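Local coordinates for protein N-acetylglucosaminidase (Paenibacillus barengoltzii, PDB 6INX) that probably hydrolyses glycosidic bonds of N-acetylglucosamine-containing glycans as a family 18 glycoside hydrolase built on a TIM barrel, at residues 9-14 with 28-33; 89-94 with 134-139; 155-160 with 181-186; 193-198 with 295-300. All coordinates share one frame; numbering follows the deposited sequence.

Contact 1: 9-14 with 28-33; sequences GYVSDR and THINIA
G9 begins the pairing of two parallel strands by giving its N to H29 O and taking N31 N on its own O (2.8 Å). Lacking a side chain, it adds no bulk to the face that carries V11 and I30. Y10 turns to the other face with CG anti to its carbonyl carbon (chi1 -81°), which lays the ring against N31. N31 CB sits over the Y10 ring face in a CH-pi contact, 3.7 Å from its centroid. N31 OD1 approaches Y10 CE2 on that face at 3.4 Å. The phenol bonds to D107, and N31 OD1 accepts from Q181. An alanine at Y10 would probably open a gap over N31 and leave D107 without its phenol partner. V11 sets its CG2 against I30 CG2 (3.7 Å), while its N bonds to N31 O and its O receives A33 N. S12 packs its CA against A33 O (3.3 Å), both small side chains on Y10's face. D13 N closes the register on A33 O (3.1 Å) as the chain turns into a 3-10 segment, and its carboxylate takes Q48 N and N49 N. In this first beta-alpha-beta unit of the TIM barrel, strand 9-12 runs between strands 29-38 and 320-324.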
loop_
_atom_site.group_PDB
_atom_site.type_symbol
_atom_site.label_atom_id
_atom_site.label_comp_id
_atom_site.label_asym_id
_atom_site.label_seq_id
_atom_site.Cartn_x
_atom_site.Cartn_y
_atom_site.Cartn_z
ATOM N N GLY A 9 5.873 11.540 24.994
ATOM C CA GLY A 9 4.622 10.836 25.179
ATOM C C GLY A 9 3.419 11.686 24.827
ATOM O O GLY A 9 3.300 12.824 25.296
ATOM N N TYR A 10 2.524 11.154 24.000
ATOM C CA TYR A 10 1.204 11.753 23.865
ATOM C C TYR A 10 0.394 11.489 25.125
ATOM O O TYR A 10 0.333 10.353 25.613
ATOM C CB TYR A 10 0.484 11.205 22.630
ATOM C CG TYR A 10 0.928 11.901 21.362
ATOM C CD1 TYR A 10 0.310 13.072 20.931
ATOM C CD2 TYR A 10 1.998 11.410 20.625
ATOM C CE1 TYR A 10 0.746 13.732 19.779
ATOM C CE2 TYR A 10 2.436 12.050 19.479
ATOM C CZ TYR A 10 1.804 13.213 19.062
ATOM O OH TYR A 10 2.263 13.849 17.918
ATOM N N VAL A 11 -0.165 12.553 25.693
ATOM C CA VAL A 11 -1.026 12.463 26.865
ATOM C C VAL A 11 -2.295 13.237 26.555
ATOM O O VAL A 11 -2.238 14.441 26.282
ATOM C CB VAL A 11 -0.348 13.053 28.110
ATOM C CG1 VAL A 11 -1.238 12.835 29.336
ATOM C CG2 VAL A 11 1.033 12.439 28.308
ATOM N N SER A 12 -3.439 12.556 26.593
ATOM C CA SER A 12 -4.700 13.276 26.452
ATOM C C SER A 12 -4.869 14.264 27.602
ATOM O O SER A 12 -4.371 14.051 28.710
ATOM C CB SER A 12 -5.873 12.299 26.422
ATOM O OG SER A 12 -6.152 11.809 27.716
ATOM N N ASP A 13 -5.547 15.381 27.322
ATOM C CA ASP A 13 -5.803 16.362 28.375
ATOM C C ASP A 13 -6.471 15.705 29.577
ATOM O O ASP A 13 -6.170 16.037 30.731
ATOM C CB ASP A 13 -6.665 17.501 27.816
ATOM C CG ASP A 13 -7.292 18.362 28.904
ATOM O OD1 ASP A 13 -6.551 19.022 29.660
ATOM O OD2 ASP A 13 -8.539 18.379 28.996
ATOM N N ARG A 14 -7.352 14.739 29.316
ATOM C CA ARG A 14 -8.063 14.045 30.384
ATOM C C ARG A 14 -7.116 13.256 31.284
ATOM O O ARG A 14 -7.426 13.032 32.463
ATOM C CB ARG A 14 -9.113 13.135 29.750
ATOM C CG ARG A 14 -9.852 12.202 30.685
ATOM C CD ARG A 14 -10.880 11.398 29.898
ATOM N NE ARG A 14 -11.711 12.261 29.061
ATOM C CZ ARG A 14 -12.702 13.020 29.520
ATOM N NH1 ARG A 14 -12.997 13.030 30.815
ATOM N NH2 ARG A 14 -13.398 13.778 28.682
ATOM N N THR A 28 11.075 13.330 28.171
ATOM C CA THR A 28 11.631 14.617 27.782
ATOM C C THR A 28 10.575 15.557 27.233
ATOM O O THR A 28 10.712 16.778 27.364
ATOM C CB THR A 28 12.756 14.448 26.751
ATOM O OG1 THR A 28 12.228 13.923 25.525
ATOM C CG2 THR A 28 13.822 13.496 27.270
ATOM N N HIS A 29 9.504 15.008 26.662
ATOM C CA HIS A 29 8.446 15.801 26.058
ATOM C C HIS A 29 7.099 15.163 26.361
ATOM O O HIS A 29 6.971 13.939 26.415
ATOM C CB HIS A 29 8.585 15.838 24.526
ATOM C CG HIS A 29 9.780 16.591 24.039
ATOM N ND1 HIS A 29 11.064 16.111 24.171
ATOM C CD2 HIS A 29 9.884 17.795 23.431
ATOM C CE1 HIS A 29 11.910 16.983 23.649
ATOM N NE2 HIS A 29 11.221 18.014 23.198
ATOM N N ILE A 30 6.092 16.007 26.541
ATOM C CA ILE A 30 4.701 15.580 26.542
ATOM C C ILE A 30 4.000 16.317 25.414
ATOM O O ILE A 30 4.183 17.527 25.259
ATOM C CB ILE A 30 4.019 15.883 27.886
ATOM C CG1 ILE A 30 4.500 14.910 28.960
ATOM C CG2 ILE A 30 2.500 15.818 27.749
ATOM C CD1 ILE A 30 4.055 15.320 30.353
ATOM N N ASN A 31 3.217 15.583 24.613
ATOM C CA ASN A 31 2.352 16.158 23.582
ATOM C C ASN A 31 0.911 16.067 24.080
ATOM O O ASN A 31 0.368 14.967 24.225
ATOM C CB ASN A 31 2.476 15.383 22.274
ATOM C CG ASN A 31 3.896 15.316 21.752
ATOM O OD1 ASN A 31 4.346 14.256 21.294
ATOM N ND2 ASN A 31 4.602 16.433 21.792
ATOM N N ILE A 32 0.291 17.215 24.346
ATOM C CA ILE A 32 -1.058 17.217 24.905
ATOM C C ILE A 32 -2.072 17.093 23.773
ATOM O O ILE A 32 -2.115 17.938 22.879
ATOM C CB ILE A 32 -1.311 18.494 25.713
ATOM C CG1 ILE A 32 -0.335 18.599 26.878
ATOM C CG2 ILE A 32 -2.736 18.487 26.248
ATOM C CD1 ILE A 32 -0.533 19.873 27.681
ATOM N N ALA A 33 -2.930 16.075 23.840
ATOM C CA ALA A 33 -3.899 15.785 22.781
ATOM C C ALA A 33 -5.308 16.128 23.256
ATOM O O ALA A 33 -5.750 15.606 24.287
ATOM C CB ALA A 33 -3.829 14.296 22.444
#

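Contact 2: 89-94 with 134-139; sequences AMAESA and LRTMRE
A91 and M137 meet where two neighbouring helices pack on the outside of the TIM barrel, a buried contact, largely apolar, without a hydrogen bond across it. Helices 84-100 and 126-148 run in the same general direction, on either side of strand 105-109 in the chain, as consecutive barrel helices do. Their short segments cross at -35° with the axes 8.2 Å apart, a close approach that suits the small A91. Its methyl points at the other helix and reaches the backbone itself, with A91 CB 3.5 Å from T136 O and 3.7 Å from M137 CA.

T136 adds its methyl: CG2 stands anti to the backbone N and touches A91 CB at 3.8 Å, while OG1 is turned back to L132 O of its own helix. The polar end of the threonine is thereby satisfied and its apolar end faces the partner. M137 reaches furthest along the first helix, from M90 to A94. V106 and L154 of the barrel strands meet it from beneath. Unbranched and flexible, methionine can bend along the A91-A94 side of the helix. Its chain runs past A91, CG lying alongside A91 CA and SD near M90 CB, and then bends at its last torsion (chi3 60°), which brings M137 CE to A94 CB at 4.0 Å.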
loop_
_atom_site.group_PDB
_atom_site.type_symbol
_atom_site.label_atom_id
_atom_site.label_comp_id
_atom_site.label_asym_id
_atom_site.label_seq_id
_atom_site.Cartn_x
_atom_site.Cartn_y
_atom_site.Cartn_z
ATOM N N ALA A 89 -3.604 33.467 10.965
ATOM C CA ALA A 89 -4.478 33.192 12.104
ATOM C C ALA A 89 -3.984 31.994 12.903
ATOM O O ALA A 89 -4.000 32.021 14.138
ATOM C CB ALA A 89 -5.912 32.972 11.623
ATOM N N MET A 90 -3.550 30.934 12.215
ATOM C CA MET A 90 -2.996 29.780 12.910
ATOM C C MET A 90 -1.761 30.173 13.702
ATOM O O MET A 90 -1.580 29.732 14.843
ATOM C CB MET A 90 -2.622 28.688 11.909
ATOM C CG MET A 90 -3.822 27.955 11.319
ATOM S SD MET A 90 -4.702 26.934 12.512
ATOM C CE MET A 90 -3.582 25.539 12.656
ATOM N N ALA A 91 -0.890 30.979 13.098
ATOM C CA ALA A 91 0.322 31.407 13.781
ATOM C C ALA A 91 -0.013 32.246 15.004
ATOM O O ALA A 91 0.559 32.052 16.084
ATOM C CB ALA A 91 1.189 32.199 12.809
ATOM N N GLU A 92 -0.947 33.196 14.849
ATOM C CA GLU A 92 -1.353 34.008 15.991
ATOM C C GLU A 92 -1.926 33.151 17.114
ATOM O O GLU A 92 -1.675 33.415 18.297
ATOM C CB GLU A 92 -2.375 35.062 15.547
ATOM C CG GLU A 92 -1.788 36.102 14.621
ATOM C CD GLU A 92 -2.849 36.865 13.853
ATOM O OE1 GLU A 92 -4.033 36.709 14.177
ATOM O OE2 GLU A 92 -2.501 37.604 12.914
ATOM N N SER A 93 -2.713 32.128 16.764
ATOM C CA SER A 93 -3.347 31.311 17.791
ATOM C C SER A 93 -2.346 30.388 18.471
ATOM O O SER A 93 -2.547 30.000 19.628
ATOM C CB SER A 93 -4.519 30.532 17.186
ATOM O OG SER A 93 -4.068 29.556 16.257
ATOM N N ALA A 94 -1.264 30.030 17.777
ATOM C CA ALA A 94 -0.194 29.284 18.430
ATOM C C ALA A 94 0.494 30.153 19.467
ATOM O O ALA A 94 0.798 29.694 20.577
ATOM C CB ALA A 94 0.816 28.802 17.388
ATOM N N LEU A 134 3.616 26.140 8.108
ATOM C CA LEU A 134 4.620 25.902 9.139
ATOM C C LEU A 134 5.637 27.032 9.200
ATOM O O LEU A 134 6.099 27.392 10.286
ATOM C CB LEU A 134 5.316 24.560 8.889
ATOM C CG LEU A 134 4.416 23.338 9.076
ATOM C CD1 LEU A 134 5.116 22.075 8.592
ATOM C CD2 LEU A 134 4.027 23.205 10.529
ATOM N N ARG A 135 6.016 27.583 8.046
ATOM C CA ARG A 135 6.927 28.725 8.043
ATOM C C ARG A 135 6.323 29.891 8.815
ATOM O O ARG A 135 6.984 30.512 9.654
ATOM C CB ARG A 135 7.229 29.143 6.603
ATOM C CG ARG A 135 8.177 30.341 6.516
ATOM C CD ARG A 135 8.374 30.855 5.095
ATOM N NE ARG A 135 8.595 29.783 4.135
ATOM C CZ ARG A 135 9.002 29.977 2.885
ATOM N NH1 ARG A 135 9.238 31.209 2.452
ATOM N NH2 ARG A 135 9.174 28.943 2.073
ATOM N N THR A 136 5.040 30.179 8.565
ATOM C CA THR A 136 4.389 31.310 9.218
ATOM C C THR A 136 4.242 31.070 10.716
ATOM O O THR A 136 4.431 31.983 11.529
ATOM C CB THR A 136 3.011 31.513 8.582
ATOM O OG1 THR A 136 3.176 31.739 7.179
ATOM C CG2 THR A 136 2.290 32.698 9.195
ATOM N N MET A 137 3.911 29.840 11.101
ATOM C CA MET A 137 3.790 29.521 12.516
ATOM C C MET A 137 5.144 29.596 13.215
ATOM O O MET A 137 5.240 30.108 14.337
ATOM C CB MET A 137 3.182 28.128 12.668
ATOM C CG MET A 137 1.713 28.029 12.218
ATOM S SD MET A 137 0.999 26.386 12.511
ATOM C CE MET A 137 1.217 26.310 14.300
ATOM N N ARG A 138 6.194 29.086 12.568
ATOM C CA ARG A 138 7.535 29.189 13.139
ATOM C C ARG A 138 7.962 30.643 13.285
ATOM O O ARG A 138 8.531 31.025 14.311
ATOM C CB ARG A 138 8.530 28.406 12.280
ATOM C CG ARG A 138 9.998 28.725 12.582
ATOM C CD ARG A 138 10.347 28.494 14.042
ATOM N NE ARG A 138 10.465 27.078 14.325
ATOM C CZ ARG A 138 10.600 26.557 15.542
ATOM N NH1 ARG A 138 10.622 27.340 16.612
ATOM N NH2 ARG A 138 10.698 25.244 15.680
ATOM N N GLU A 139 7.677 31.468 12.278
ATOM C CA GLU A 139 8.020 32.885 12.373
ATOM C C GLU A 139 7.353 33.540 13.574
ATOM O O GLU A 139 7.998 34.292 14.317
ATOM C CB GLU A 139 7.642 33.594 11.073
ATOM C CG GLU A 139 8.623 33.298 9.951
ATOM C CD GLU A 139 8.091 33.658 8.576
ATOM O OE1 GLU A 139 6.888 33.965 8.453
ATOM O OE2 GLU A 139 8.878 33.620 7.608
#

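Contact 3: 155-160 with 181-186; sequences TIAAGA and QLMTYD
Between A160 and M183 a water stands in for the next bond of the strand pairing. It accepts from A160 N at 3.0 Å and donates to M183 O at 2.7 Å, so the two backbones stay joined as they part. M183 O is also taken by Y185 N in an inverse gamma turn centred on T184, which bends the chain and brings the face of the Y185 ring over M183 CA. A160, with only a methyl, fits CB close against M183 O.

Behind this the pairing is regular: Q181 N bonds to I156 O, A158 N to Q181 O, and M183 N to A158 O (2.8 Å). These are adjacent parallel strands of the TIM barrel. One face, bearing A157, Q181 and M183, looks into the barrel, where M183 also touches E111 of the DxxDxDxE signature of family 18; the other, with A158 and L182, meets F220 of helix 213-222. M183 folds back over its neighbour strand: chi3 of -68° bends M183 CE to 3.5 Å from A158 O. M183 SD rests 3.8 Å from A157 CB. An alanine at M183 would probably open a gap above A157 and the A158 peptide, beside E111. Q181 extends its chain past I156 O, its CB 3.4 Å from that oxygen, and delivers NE2 to N31; T155 OG1 bonds to D107 instead.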
loop_
_atom_site.group_PDB
_atom_site.type_symbol
_atom_site.label_atom_id
_atom_site.label_comp_id
_atom_site.label_asym_id
_atom_site.label_seq_id
_atom_site.Cartn_x
_atom_site.Cartn_y
_atom_site.Cartn_z
ATOM N N THR A 155 6.770 21.250 16.145
ATOM C CA THR A 155 7.000 19.915 15.612
ATOM C C THR A 155 5.770 19.520 14.812
ATOM O O THR A 155 4.762 20.231 14.801
ATOM C CB THR A 155 7.248 18.889 16.730
ATOM O OG1 THR A 155 6.068 18.764 17.527
ATOM C CG2 THR A 155 8.404 19.318 17.638
ATOM N N ILE A 156 5.863 18.379 14.120
ATOM C CA ILE A 156 4.709 17.781 13.465
ATOM C C ILE A 156 4.695 16.296 13.776
ATOM O O ILE A 156 5.712 15.696 14.124
ATOM C CB ILE A 156 4.673 17.980 11.930
ATOM C CG1 ILE A 156 5.834 17.228 11.256
ATOM C CG2 ILE A 156 4.622 19.468 11.573
ATOM C CD1 ILE A 156 5.766 17.229 9.731
ATOM N N ALA A 157 3.511 15.710 13.654
ATOM C CA ALA A 157 3.376 14.269 13.526
ATOM C C ALA A 157 3.058 13.973 12.072
ATOM O O ALA A 157 2.120 14.554 11.504
ATOM C CB ALA A 157 2.239 13.753 14.407
ATOM N N ALA A 158 3.830 13.075 11.471
ATOM C CA ALA A 158 3.749 12.795 10.048
ATOM C C ALA A 158 3.312 11.361 9.800
ATOM O O ALA A 158 3.672 10.453 10.553
ATOM C CB ALA A 158 5.114 13.021 9.392
ATOM N N GLY A 159 2.541 11.168 8.732
ATOM C CA GLY A 159 2.240 9.827 8.272
ATOM C C GLY A 159 3.485 9.102 7.799
ATOM O O GLY A 159 4.439 9.711 7.321
ATOM N N ALA A 160 3.460 7.776 7.896
ATOM C CA ALA A 160 4.701 7.022 7.774
ATOM C C ALA A 160 5.049 6.598 6.352
ATOM O O ALA A 160 6.223 6.348 6.069
ATOM C CB ALA A 160 4.634 5.760 8.636
ATOM N N GLN A 181 7.972 13.856 14.079
ATOM C CA GLN A 181 7.563 12.594 14.692
ATOM C C GLN A 181 6.907 11.730 13.627
ATOM O O GLN A 181 5.839 12.075 13.114
ATOM C CB GLN A 181 6.595 12.857 15.834
ATOM C CG GLN A 181 7.173 13.750 16.899
ATOM C CD GLN A 181 6.136 14.149 17.900
ATOM O OE1 GLN A 181 5.226 14.922 17.586
ATOM N NE2 GLN A 181 6.244 13.618 19.111
ATOM N N LEU A 182 7.531 10.609 13.294
ATOM C CA LEU A 182 6.955 9.689 12.326
ATOM C C LEU A 182 5.975 8.779 13.047
ATOM O O LEU A 182 6.350 8.042 13.969
ATOM C CB LEU A 182 8.034 8.863 11.625
ATOM C CG LEU A 182 9.158 9.627 10.944
ATOM C CD1 LEU A 182 10.082 8.633 10.241
ATOM C CD2 LEU A 182 8.571 10.643 9.983
ATOM N N MET A 183 4.718 8.821 12.622
ATOM C CA MET A 183 3.688 7.992 13.242
ATOM C C MET A 183 3.814 6.576 12.679
ATOM O O MET A 183 3.025 6.127 11.841
ATOM C CB MET A 183 2.310 8.589 12.997
ATOM C CG MET A 183 2.045 9.827 13.866
ATOM S SD MET A 183 0.384 10.492 13.664
ATOM C CE MET A 183 0.541 11.082 11.989
ATOM N N THR A 184 4.852 5.876 13.152
ATOM C CA THR A 184 5.114 4.494 12.732
ATOM C C THR A 184 4.245 3.515 13.533
ATOM O O THR A 184 4.713 2.583 14.195
ATOM C CB THR A 184 6.604 4.161 12.778
ATOM O OG1 THR A 184 7.126 4.397 14.093
ATOM C CG2 THR A 184 7.379 4.997 11.767
ATOM N N TYR A 185 2.941 3.762 13.451
ATOM C CA TYR A 185 1.899 2.926 14.020
ATOM C C TYR A 185 0.656 3.147 13.171
ATOM O O TYR A 185 0.596 4.082 12.365
ATOM C CB TYR A 185 1.664 3.187 15.522
ATOM C CG TYR A 185 1.602 4.628 15.977
ATOM C CD1 TYR A 185 0.522 5.434 15.665
ATOM C CD2 TYR A 185 2.627 5.177 16.744
ATOM C CE1 TYR A 185 0.458 6.751 16.101
ATOM C CE2 TYR A 185 2.564 6.496 17.197
ATOM C CZ TYR A 185 1.483 7.271 16.859
ATOM O OH TYR A 185 1.398 8.580 17.289
ATOM N N ASP A 186 -0.340 2.276 13.344
ATOM C CA ASP A 186 -1.477 2.204 12.409
ATOM C C ASP A 186 -0.997 2.066 10.965
ATOM O O ASP A 186 -1.688 2.485 10.031
ATOM C CB ASP A 186 -2.429 3.408 12.505
ATOM C CG ASP A 186 -2.972 3.629 13.889
ATOM O OD1 ASP A 186 -3.134 2.652 14.641
ATOM O OD2 ASP A 186 -3.247 4.810 14.215
HETATM O O HOH W 1 1.388 6.959 9.853
#

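Contact 4: 193-198 with 295-300; sequences TLTGHH and QTFISY
S299 receives H198 N on its hydroxyl oxygen, OG, at 2.8 Å in a nearly straight bond (167°), the one direct hydrogen bond between the segments. With OG anti to its backbone N (chi1 166°), the serine is short enough to place a hydroxyl beside the loop backbone. A water at 2.7 Å from S299 OG also lies 2.8 Å from H197 ND1, tying the same hydroxyl to the neighbouring imidazole. H198 turns its ring edge to the strand, H198 CD2 lying 3.3 Å from S299 O. Further back, T195 CB sits over the face of F297, 4.0 Å from the ring centroid and 20° off its normal, a CH-pi contact, while G196 O comes to the ring edge, 3.5 Å from F297 CE1.

A second shell fixes these groups. H197 NE2 bonds to D283, T195 OG1 to G250 and Q253, and L251 and F292 pack on F297. H198 is held at both nitrogens, ND1 by D186 N and NE2 by Y237 O. Strand 297-299 belongs to a five-stranded antiparallel sheet, consistent with the insertion domain that many family 18 enzymes carry, and the loop 193-198 lies against it. T193, at the loop's start, packs on T193 of the second subunit.

D186 N can only donate to ND1 and Y237 O can only accept from NE2, so H198 is probably protonated on NE2, whereas buried G196 O has no hydrogen-bond partner in the model and faces F297 CE1 and S299 CB.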
loop_
_atom_site.group_PDB
_atom_site.type_symbol
_atom_site.label_atom_id
_atom_site.label_comp_id
_atom_site.label_asym_id
_atom_site.label_seq_id
_atom_site.Cartn_x
_atom_site.Cartn_y
_atom_site.Cartn_z
ATOM N N THR A 193 -7.679 -5.129 4.549
ATOM C CA THR A 193 -8.238 -6.367 5.067
ATOM C C THR A 193 -7.191 -7.462 5.201
ATOM O O THR A 193 -7.514 -8.553 5.681
ATOM C CB THR A 193 -9.368 -6.866 4.165
ATOM O OG1 THR A 193 -8.867 -7.011 2.835
ATOM C CG2 THR A 193 -10.537 -5.893 4.152
ATOM N N LEU A 194 -5.945 -7.196 4.814
ATOM C CA LEU A 194 -4.860 -8.150 5.019
ATOM C C LEU A 194 -4.241 -7.910 6.389
ATOM O O LEU A 194 -3.926 -6.769 6.738
ATOM C CB LEU A 194 -3.784 -7.944 3.954
ATOM C CG LEU A 194 -2.759 -9.075 3.947
ATOM C CD1 LEU A 194 -3.376 -10.347 3.392
ATOM C CD2 LEU A 194 -1.542 -8.672 3.116
ATOM N N THR A 195 -4.059 -8.980 7.162
ATOM C CA THR A 195 -3.431 -8.815 8.460
ATOM C C THR A 195 -1.944 -8.513 8.305
ATOM O O THR A 195 -1.302 -8.833 7.292
ATOM C CB THR A 195 -3.594 -10.063 9.329
ATOM O OG1 THR A 195 -2.869 -11.163 8.755
ATOM C CG2 THR A 195 -5.057 -10.456 9.466
ATOM N N GLY A 196 -1.400 -7.871 9.328
ATOM C CA GLY A 196 0.022 -7.608 9.381
ATOM C C GLY A 196 0.335 -6.780 10.610
ATOM O O GLY A 196 -0.537 -6.511 11.431
ATOM N N HIS A 197 1.593 -6.378 10.708
ATOM C CA HIS A 197 2.053 -5.650 11.884
ATOM C C HIS A 197 1.760 -4.166 11.721
ATOM O O HIS A 197 2.138 -3.567 10.713
ATOM C CB HIS A 197 3.560 -5.837 12.007
ATOM C CG HIS A 197 3.982 -7.268 12.122
ATOM N ND1 HIS A 197 3.524 -8.097 13.122
ATOM C CD2 HIS A 197 4.810 -8.019 11.357
ATOM C CE1 HIS A 197 4.057 -9.299 12.973
ATOM N NE2 HIS A 197 4.844 -9.277 11.910
ATOM N N HIS A 198 1.149 -3.552 12.736
ATOM C CA HIS A 198 0.787 -2.143 12.603
ATOM C C HIS A 198 1.904 -1.194 13.003
ATOM O O HIS A 198 1.864 -0.017 12.629
ATOM C CB HIS A 198 -0.564 -1.850 13.291
ATOM C CG HIS A 198 -0.469 -1.404 14.722
ATOM N ND1 HIS A 198 -0.493 -0.077 15.090
ATOM C CD2 HIS A 198 -0.474 -2.113 15.878
ATOM C CE1 HIS A 198 -0.460 0.017 16.407
ATOM N NE2 HIS A 198 -0.446 -1.205 16.910
ATOM N N GLN A 295 -8.485 -17.418 14.846
ATOM C CA GLN A 295 -9.551 -16.675 14.189
ATOM C C GLN A 295 -9.334 -15.163 14.278
ATOM O O GLN A 295 -9.648 -14.433 13.334
ATOM C CB GLN A 295 -10.874 -17.059 14.860
ATOM C CG GLN A 295 -12.130 -16.557 14.199
ATOM C CD GLN A 295 -13.359 -16.782 15.069
ATOM O OE1 GLN A 295 -13.261 -16.884 16.300
ATOM N NE2 GLN A 295 -14.523 -16.852 14.436
ATOM N N THR A 296 -8.796 -14.683 15.398
ATOM C CA THR A 296 -8.617 -13.255 15.649
ATOM C C THR A 296 -7.127 -12.956 15.735
ATOM O O THR A 296 -6.412 -13.574 16.533
ATOM C CB THR A 296 -9.318 -12.856 16.955
ATOM O OG1 THR A 296 -10.718 -13.155 16.862
ATOM C CG2 THR A 296 -9.146 -11.366 17.240
ATOM N N PHE A 297 -6.660 -12.010 14.914
ATOM C CA PHE A 297 -5.251 -11.648 14.829
ATOM C C PHE A 297 -5.053 -10.264 15.434
ATOM O O PHE A 297 -5.773 -9.325 15.074
ATOM C CB PHE A 297 -4.818 -11.627 13.356
ATOM C CG PHE A 297 -3.405 -11.183 13.144
ATOM C CD1 PHE A 297 -3.085 -9.832 13.023
ATOM C CD2 PHE A 297 -2.390 -12.112 13.051
ATOM C CE1 PHE A 297 -1.774 -9.432 12.829
ATOM C CE2 PHE A 297 -1.093 -11.711 12.863
ATOM C CZ PHE A 297 -0.781 -10.379 12.752
ATOM N N ILE A 298 -4.044 -10.128 16.300
ATOM C CA ILE A 298 -3.784 -8.895 17.042
ATOM C C ILE A 298 -2.317 -8.515 16.891
ATOM O O ILE A 298 -1.434 -9.318 17.198
ATOM C CB ILE A 298 -4.136 -9.058 18.533
ATOM C CG1 ILE A 298 -5.642 -9.297 18.685
ATOM C CG2 ILE A 298 -3.681 -7.842 19.331
ATOM C CD1 ILE A 298 -6.106 -9.678 20.103
ATOM N N SER A 299 -2.063 -7.286 16.435
ATOM C CA SER A 299 -0.714 -6.753 16.286
ATOM C C SER A 299 -0.485 -5.686 17.351
ATOM O O SER A 299 -1.352 -4.841 17.575
ATOM C CB SER A 299 -0.585 -6.080 14.915
ATOM O OG SER A 299 0.572 -5.282 14.868
ATOM N N TYR A 300 0.696 -5.681 17.975
ATOM C CA TYR A 300 0.941 -4.733 19.062
ATOM C C TYR A 300 2.441 -4.522 19.236
ATOM O O TYR A 300 3.249 -5.160 18.569
ATOM C CB TYR A 300 0.254 -5.205 20.358
ATOM C CG TYR A 300 0.846 -6.439 21.005
ATOM C CD1 TYR A 300 0.787 -7.675 20.380
ATOM C CD2 TYR A 300 1.444 -6.369 22.260
ATOM C CE1 TYR A 300 1.317 -8.812 20.974
ATOM C CE2 TYR A 300 1.977 -7.511 22.869
ATOM C CZ TYR A 300 1.904 -8.724 22.219
ATOM O OH TYR A 300 2.430 -9.860 22.813
HETATM O O HOH W 2 2.708 -6.761 15.415
#

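Contacts 1 and 3 lie in the core of the barrel sheet, and both combine backbone hydrogen bonds with side chains reaching into the interior. They meet there directly, through a probable hydrogen bond from Q181 NE2 to N31 OD1 (3.0 Å). Contacts 2 and 4 are both peripheral though buried, on opposite sides of the chain's centre, their own centres about 39 Å apart. Contact 2 belongs to the outer helical layer: it is largely apolar packing without bonds across it, and it joins contact 3 where L134 rests on I156. Contact 4 links a loop to the separate antiparallel sheet through one hydroxyl, a water and aromatic packing, and touches contact 3 through D186 and H198.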